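Local coordinates for shikimate 5-dehydrogenase (Thermus thermophilus, PDB 2D5C), which catalyses the reversible NADPH-linked reduction of 3-dehydroshikimate to shikimate, a step of chorismate and aromatic amino acid biosynthesis, at residues G200-L205 and L223-G228; H70-S75 and E91-G96. All coordinates share one frame; numbering follows the deposited sequence.

How the contacts relate
Following the chain from the N terminus, contact 2 comes first. It closes when 91-96 pairs with 70-75, after an intervening helix, 76-81, and strand, 86-90. The pair forms one edge of the mixed sheet within this chain, in the substrate-binding domain. The chain then runs through helix 100-110 into the parallel, Rossmann-type sheet of the NADP-binding domain. Contact 1 closes there, when 223-228 returns beside 200-205 after helix 213-220. The two contacts are in series, neither nested nor crossed. The centres of contacts 1 and 2 are about 34 Å apart, on opposite sides of the chain's centre. Contact 1 supplies two residues of the NADP(+) site; contact 2 takes part in the dimer interface.

Contact 1: G200-L205 and L223-G228; sequences GAAVDL and LKVQTG. With SO4 (sulfate ion), chain D.
Backbone hydrogen bonds join the two strands in parallel. K224 N gives a nearly straight bond to G200 O (2.9 Å). A202 N then donates to K224 O at 2.8 Å, nearly along the C=O axis. Q226 N returns to A202 O (3.1 Å), and D204 N reaches Q226 O in a weak bond.

The strands belong to the beta-alpha-beta unit 201-204, 213-220, 224-226 of the Rossmann-type domain, and 224-226 is the outermost strand of its sheet in this chain. L205 and G228, at the C-terminal ends, belong to the NADP(+) site. One water donates to both L205 O and G228 O.

A202 CB meets L223 CD1 and V225 CG1, both at 4.3 Å, on the face packed by helix 213-220. On the A201 face, V203 and Q226 run side by side, V203 CG2 4.2 Å from Q226 CB. Q226 is extended, and its NE2 bonds to A107 O. The D204 carboxylate leads away from 223-228; OD1 is hydrogen-bonded to N177 ND2 and OD2 to T212 OG1.

A sulfate, probably from the crystallisation liquor, is gripped by T227 N at O4 (2.8 Å) and by T227 OG1 at O1 (2.8 Å). R258 also bonds it.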
# COMPACT_ATOMS: atom_id res chain seq x y z
N GLY A 200 -5.24 -16.18 36.93
CA GLY A 200 -4.85 -15.89 35.57
C GLY A 200 -5.33 -14.53 35.08
O GLY A 200 -5.44 -13.59 35.87
N ALA A 201 -5.61 -14.43 33.78
CA ALA A 201 -6.06 -13.18 33.18
C ALA A 201 -7.19 -13.40 32.16
O ALA A 201 -7.38 -14.50 31.64
CB ALA A 201 -4.88 -12.46 32.50
N ALA A 202 -7.96 -12.34 31.90
CA ALA A 202 -9.06 -12.40 30.95
C ALA A 202 -9.10 -11.12 30.12
O ALA A 202 -8.85 -10.02 30.62
CB ALA A 202 -10.39 -12.59 31.68
N VAL A 203 -9.41 -11.28 28.83
CA VAL A 203 -9.50 -10.15 27.92
C VAL A 203 -10.79 -10.28 27.13
O VAL A 203 -11.15 -11.38 26.71
CB VAL A 203 -8.31 -10.15 26.92
CG1 VAL A 203 -8.41 -8.94 26.00
CG2 VAL A 203 -6.98 -10.13 27.71
N ASP A 204 -11.51 -9.17 26.97
CA ASP A 204 -12.77 -9.21 26.22
C ASP A 204 -12.65 -8.27 25.02
O ASP A 204 -12.26 -7.11 25.18
CB ASP A 204 -13.95 -8.77 27.12
CG ASP A 204 -15.31 -9.20 26.56
OD1 ASP A 204 -15.41 -9.47 25.35
OD2 ASP A 204 -16.31 -9.27 27.34
N LEU A 205 -12.95 -8.77 23.82
CA LEU A 205 -12.90 -7.96 22.62
C LEU A 205 -14.15 -7.08 22.53
O LEU A 205 -14.14 -6.05 21.85
CB LEU A 205 -12.80 -8.84 21.36
CG LEU A 205 -11.65 -9.84 21.30
CD1 LEU A 205 -11.46 -10.34 19.86
CD2 LEU A 205 -10.39 -9.19 21.80
N LEU A 223 -9.09 -12.57 38.67
CA LEU A 223 -8.29 -12.62 37.45
C LEU A 223 -7.89 -11.21 37.05
O LEU A 223 -8.62 -10.25 37.30
CB LEU A 223 -9.07 -13.26 36.28
CG LEU A 223 -9.67 -14.65 36.48
CD1 LEU A 223 -10.27 -15.10 35.15
CD2 LEU A 223 -8.63 -15.63 36.95
N LYS A 224 -6.73 -11.08 36.41
CA LYS A 224 -6.28 -9.78 35.94
C LYS A 224 -7.09 -9.56 34.65
O LYS A 224 -7.29 -10.51 33.90
CB LYS A 224 -4.78 -9.84 35.61
CG LYS A 224 -4.16 -8.48 35.33
CD LYS A 224 -2.67 -8.60 35.01
CE LYS A 224 -2.04 -7.24 34.75
NZ LYS A 224 -2.15 -6.35 35.94
N VAL A 225 -7.56 -8.35 34.40
CA VAL A 225 -8.38 -8.13 33.21
C VAL A 225 -7.99 -6.96 32.32
O VAL A 225 -7.31 -6.03 32.75
CB VAL A 225 -9.89 -7.92 33.57
CG1 VAL A 225 -10.44 -9.14 34.30
CG2 VAL A 225 -10.06 -6.66 34.41
N GLN A 226 -8.43 -7.03 31.07
CA GLN A 226 -8.20 -5.96 30.11
C GLN A 226 -9.44 -5.82 29.24
O GLN A 226 -9.98 -6.81 28.77
CB GLN A 226 -6.99 -6.24 29.22
CG GLN A 226 -6.69 -5.09 28.27
CD GLN A 226 -5.46 -5.32 27.43
OE1 GLN A 226 -5.42 -6.24 26.61
NE2 GLN A 226 -4.44 -4.49 27.63
N THR A 227 -9.89 -4.58 29.03
CA THR A 227 -11.06 -4.33 28.20
C THR A 227 -10.66 -4.44 26.74
O THR A 227 -9.49 -4.70 26.44
CB THR A 227 -11.63 -2.91 28.42
OG1 THR A 227 -10.69 -1.96 27.93
CG2 THR A 227 -11.91 -2.66 29.91
N GLY A 228 -11.62 -4.25 25.85
CA GLY A 228 -11.34 -4.36 24.43
C GLY A 228 -10.79 -3.09 23.80
O GLY A 228 -10.42 -3.09 22.63
S SO4 D . -8.17 -1.24 30.56
O1 SO4 D . -8.92 -0.37 29.41
O2 SO4 D . -6.80 -0.77 30.55
O3 SO4 D . -8.75 -1.06 31.72
O4 SO4 D . -8.21 -2.58 30.05
O HOH W 1 -11.63 -4.93 20.80

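Contact 2: H70-S75 and E91-G96; sequences HLDWVS and EGRLFG
The W73 indole carries S75 N over one face, 3.4 Å above the plane and offset toward the rim. Its edge points at the face of the F95 ring in a T-shaped pair, with planes at 67°. CB of W73 also touches F95 CD2 at 3.7 Å. The two side chains cross at about a right angle; W73 CG is anti to the backbone N. F95 stacks on F95 of the second subunit and meets W73 of that subunit edge-to-face. The aromatic cluster is therefore part of the dimer interface. At the edge of the R93 guanidinium, in plane, a water bonds NH1 and also donates to D72 OD2. R93 NH2 forms a salt bridge with E77 of the second subunit.

Strand 73-74 is outermost in this chain's mixed sheet, that of the substrate-binding domain, and runs parallel to 93-97. G96 N donates to W73 O (2.8 Å), and S75 N to G96 O (2.9 Å). S75 is the N-cap of helix 76-81, its OG bonded to A78 N.

D72 extends the pairing. D72 N bonds L94 O, which also takes a weak bond from W73 N. L94 N gives D72 OD1 a nearly straight bond (2.8 Å, 172°) at the anti lone pair. R51 forms a salt bridge with the same OD1. L71 crosses L94, CD2 against CB at 3.8 Å, while its CD1 packs on G96 CA.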
# COMPACT_ATOMS: atom_id res chain seq x y z
N HIS A 70 -12.64 -10.53 -3.01
CA HIS A 70 -12.72 -9.34 -3.85
C HIS A 70 -11.48 -8.46 -3.78
O HIS A 70 -11.52 -7.30 -4.20
CB HIS A 70 -13.94 -8.49 -3.46
CG HIS A 70 -15.24 -9.23 -3.55
ND1 HIS A 70 -15.89 -9.73 -2.44
CD2 HIS A 70 -16.00 -9.57 -4.62
CE1 HIS A 70 -16.99 -10.34 -2.82
NE2 HIS A 70 -17.08 -10.26 -4.13
N LEU A 71 -10.38 -9.00 -3.27
CA LEU A 71 -9.15 -8.23 -3.17
C LEU A 71 -8.12 -8.71 -4.18
O LEU A 71 -8.16 -9.86 -4.63
CB LEU A 71 -8.59 -8.33 -1.75
CG LEU A 71 -9.61 -7.95 -0.66
CD1 LEU A 71 -8.94 -8.07 0.71
CD2 LEU A 71 -10.13 -6.52 -0.88
N ASP A 72 -7.18 -7.84 -4.53
CA ASP A 72 -6.15 -8.21 -5.50
C ASP A 72 -5.01 -9.00 -4.86
O ASP A 72 -4.31 -9.74 -5.53
CB ASP A 72 -5.54 -6.97 -6.16
CG ASP A 72 -6.55 -6.19 -6.97
OD1 ASP A 72 -7.17 -5.27 -6.41
OD2 ASP A 72 -6.73 -6.52 -8.16
N TRP A 73 -4.83 -8.82 -3.56
CA TRP A 73 -3.75 -9.49 -2.83
C TRP A 73 -4.15 -9.56 -1.36
O TRP A 73 -4.75 -8.61 -0.86
CB TRP A 73 -2.46 -8.67 -2.97
CG TRP A 73 -1.24 -9.21 -2.26
CD1 TRP A 73 -0.28 -10.04 -2.80
CD2 TRP A 73 -0.81 -8.93 -0.93
NE1 TRP A 73 0.71 -10.28 -1.88
CE2 TRP A 73 0.42 -9.61 -0.73
CE3 TRP A 73 -1.33 -8.16 0.12
CZ2 TRP A 73 1.12 -9.54 0.48
CZ3 TRP A 73 -0.63 -8.10 1.33
CH2 TRP A 73 0.58 -8.79 1.50
N VAL A 74 -3.85 -10.67 -0.70
CA VAL A 74 -4.15 -10.83 0.72
C VAL A 74 -2.84 -11.24 1.39
O VAL A 74 -2.09 -12.07 0.85
CB VAL A 74 -5.23 -11.89 0.98
CG1 VAL A 74 -5.45 -12.08 2.49
CG2 VAL A 74 -6.52 -11.48 0.30
N SER A 75 -2.53 -10.62 2.53
CA SER A 75 -1.29 -10.93 3.23
C SER A 75 -1.26 -12.40 3.66
O SER A 75 -2.31 -13.01 3.88
CB SER A 75 -1.12 -10.05 4.47
OG SER A 75 -2.03 -10.44 5.49
N GLU A 91 -3.34 2.61 -6.67
CA GLU A 91 -3.59 2.53 -8.11
C GLU A 91 -4.86 1.76 -8.46
O GLU A 91 -4.94 1.08 -9.49
CB GLU A 91 -2.38 1.92 -8.83
CG GLU A 91 -1.32 2.96 -9.16
CD GLU A 91 -0.12 2.41 -9.91
OE1 GLU A 91 -0.13 1.22 -10.30
OE2 GLU A 91 0.84 3.19 -10.12
N GLY A 92 -5.86 1.88 -7.59
CA GLY A 92 -7.13 1.20 -7.80
C GLY A 92 -7.12 -0.27 -7.45
O GLY A 92 -8.11 -0.98 -7.70
N ARG A 93 -6.01 -0.74 -6.89
CA ARG A 93 -5.87 -2.14 -6.49
C ARG A 93 -6.10 -2.19 -4.98
O ARG A 93 -5.82 -1.22 -4.27
CB ARG A 93 -4.45 -2.64 -6.80
CG ARG A 93 -3.93 -2.28 -8.19
CD ARG A 93 -4.79 -2.87 -9.30
NE ARG A 93 -4.24 -2.52 -10.61
CZ ARG A 93 -4.76 -2.93 -11.76
NH1 ARG A 93 -5.84 -3.70 -11.77
NH2 ARG A 93 -4.20 -2.56 -12.91
N LEU A 94 -6.63 -3.30 -4.49
CA LEU A 94 -6.90 -3.44 -3.06
C LEU A 94 -6.04 -4.55 -2.46
O LEU A 94 -6.01 -5.67 -2.98
CB LEU A 94 -8.39 -3.78 -2.84
CG LEU A 94 -9.46 -2.82 -3.37
CD1 LEU A 94 -10.84 -3.35 -2.95
CD2 LEU A 94 -9.25 -1.40 -2.81
N PHE A 95 -5.33 -4.21 -1.38
CA PHE A 95 -4.45 -5.15 -0.67
C PHE A 95 -5.05 -5.39 0.73
O PHE A 95 -5.37 -4.44 1.43
CB PHE A 95 -3.06 -4.54 -0.50
CG PHE A 95 -2.31 -4.34 -1.80
CD1 PHE A 95 -1.21 -3.50 -1.85
CD2 PHE A 95 -2.69 -5.02 -2.96
CE1 PHE A 95 -0.49 -3.33 -3.05
CE2 PHE A 95 -1.98 -4.86 -4.15
CZ PHE A 95 -0.88 -4.02 -4.19
N GLY A 96 -5.19 -6.66 1.13
CA GLY A 96 -5.76 -6.96 2.43
C GLY A 96 -4.79 -7.40 3.51
O GLY A 96 -3.90 -8.21 3.27
O HOH W 2 -7.71 -5.01 -10.14